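Local coordinates for protein relik capsid n-terminal domain (Oryctolagus cuniculus, PDB 2XGU) that forms the N-terminal domain of the capsid protein of an ancient rabbit endogenous lentivirus, a domain that in retroviruses helps build the capsid shell enclosing the viral genome, at the interface of chains A and B. Residues are numbered along the deposited sequence; one frame, centred on the assembly and turned at random. Chains: chain A/B, Relik capsid n-terminal domain.

The interface of chains A and B. Residues chain A 41-42, 45, 125, 129; chain B 34, 133, 136, 138.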
loop_
_atom_site.group_PDB
_atom_site.type_symbol
_atom_site.label_atom_id
_atom_site.label_comp_id
_atom_site.label_asym_id
_atom_site.label_seq_id
_atom_site.Cartn_x
_atom_site.Cartn_y
_atom_site.Cartn_z
ATOM N N GLY A 41 -8.908 6.391 1.186
ATOM C CA GLY A 41 -9.327 5.091 0.685
ATOM C C GLY A 41 -10.834 5.014 0.448
ATOM O O GLY A 41 -11.283 4.521 -0.576
ATOM N N VAL A 42 -11.611 5.522 1.396
ATOM C CA VAL A 42 -13.065 5.502 1.313
ATOM C C VAL A 42 -13.584 6.366 0.153
ATOM O O VAL A 42 -14.415 5.930 -0.655
ATOM C CB VAL A 42 -13.705 5.944 2.664
ATOM C CG1 VAL A 42 -15.215 6.106 2.527
ATOM C CG2 VAL A 42 -13.377 4.943 3.784
ATOM N N ILE A 45 -12.842 5.424 -4.068
ATOM C CA ILE A 45 -13.469 4.321 -4.763
ATOM C C ILE A 45 -14.109 4.845 -6.044
ATOM O O ILE A 45 -14.860 5.827 -6.029
ATOM C CB ILE A 45 -14.500 3.618 -3.858
ATOM C CG1 ILE A 45 -13.802 3.079 -2.605
ATOM C CG2 ILE A 45 -15.204 2.497 -4.611
ATOM C CD1 ILE A 45 -14.739 2.412 -1.627
ATOM N N ARG A 125 -5.080 3.938 -8.107
ATOM C CA ARG A 125 -5.576 4.122 -6.750
ATOM C C ARG A 125 -4.798 3.236 -5.779
ATOM O O ARG A 125 -4.419 3.688 -4.696
ATOM C CB ARG A 125 -7.076 3.834 -6.672
ATOM C CG ARG A 125 -7.635 3.834 -5.254
ATOM C CD ARG A 125 -9.141 3.569 -5.264
ATOM N NE ARG A 125 -9.661 3.466 -3.900
ATOM C CZ ARG A 125 -9.621 2.358 -3.165
ATOM N NH1 ARG A 125 -9.111 1.235 -3.667
ATOM N NH2 ARG A 125 -10.090 2.371 -1.919
ATOM N N LEU A 129 -2.606 4.678 -2.635
ATOM C CA LEU A 129 -2.862 4.221 -1.278
ATOM C C LEU A 129 -1.650 3.484 -0.692
ATOM O O LEU A 129 -1.319 3.673 0.482
ATOM C CB LEU A 129 -4.165 3.395 -1.212
ATOM C CG LEU A 129 -5.420 4.295 -1.240
ATOM C CD1 LEU A 129 -6.691 3.558 -1.642
ATOM C CD2 LEU A 129 -5.616 4.988 0.122
ATOM N N PRO B 34 -10.509 -0.454 4.037
ATOM C CA PRO B 34 -9.511 0.606 4.215
ATOM C C PRO B 34 -9.085 0.811 5.673
ATOM O O PRO B 34 -7.902 0.967 5.955
ATOM C CB PRO B 34 -10.226 1.851 3.677
ATOM C CG PRO B 34 -11.150 1.318 2.666
ATOM C CD PRO B 34 -11.603 -0.037 3.137
ATOM N N GLN B 133 -3.809 -4.177 -0.003
ATOM C CA GLN B 133 -4.395 -3.151 -0.874
ATOM C C GLN B 133 -4.810 -3.719 -2.226
ATOM O O GLN B 133 -5.854 -3.369 -2.782
ATOM C CB GLN B 133 -3.409 -1.995 -1.085
ATOM C CG GLN B 133 -4.044 -0.789 -1.764
ATOM C CD GLN B 133 -5.098 -0.174 -0.880
ATOM O OE1 GLN B 133 -4.817 0.184 0.258
ATOM N NE2 GLN B 133 -6.320 -0.086 -1.381
ATOM N N GLN B 136 -8.101 -5.494 -2.142
ATOM C CA GLN B 136 -9.261 -4.730 -1.717
ATOM C C GLN B 136 -10.298 -4.645 -2.833
ATOM O O GLN B 136 -9.964 -4.369 -3.980
ATOM C CB GLN B 136 -8.826 -3.332 -1.299
ATOM C CG GLN B 136 -9.965 -2.443 -0.851
ATOM C CD GLN B 136 -9.451 -1.107 -0.394
ATOM O OE1 GLN B 136 -9.354 -0.159 -1.183
ATOM N NE2 GLN B 136 -9.069 -1.026 0.874
ATOM N N THR B 138 -14.099 -3.776 -1.843
ATOM C CA THR B 138 -15.143 -2.863 -1.388
ATOM C C THR B 138 -14.601 -1.831 -0.404
ATOM O O THR B 138 -13.754 -2.145 0.432
ATOM C CB THR B 138 -16.314 -3.621 -0.732
#
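A:Arg125 and A:Leu129 lie one turn apart on helix 118-134 of chain A, both with helical backbone torsions, and face B:Gln133, near the end of the same helix in chain B, and B:Gln136, which follows in an extended loop. The side chain of A:Arg125, with CG anti to the backbone N, is extended from CG as far as NE, and a turn at chi4 (-83°) then sets the guanidinium so that its end-on pair of nitrogens closes on one atom, the amide oxygen of B:Gln136. NH2 of A:Arg125 donates to B:Gln136 OE1 at 2.7 Å, and NH1 to the same OE1 at 2.9 Å. OE1 lies almost in the guanidinium plane, but the amide plane is turned 47° against it; NH1 lies in the carbonyl plane and NH2 is tilted from it. Sharing one acceptor leaves both bonds well short of straight, the NH1 bond at 139° at hydrogen. A straighter bond runs within chain A, from A:Arg125 NH2 to the backbone A:Gly41 O at 2.8 Å; it ties the guanidinium to helix 34-43 and should limit its rotation. One guanidinium face is covered by A:Leu129 CD1, 3.5 Å above its centre. B:Gln133, bent at chi2, crosses A:Leu129 at about a right angle and sets its amide carbon CD against A:Leu129 CB at 3.7 Å. Looser packing borders the polar grip: B:Pro34 CG stands 4.3 Å from A:Gly41 C, and A:Ile45 CD1 points towards the poorly ordered B:Thr138. The patch hides 206 Å² in all and belongs to a contact that lacks exact two-fold symmetry. It joins the two domains in the crystal; whether the assembled capsid uses it, the structure alone does not show.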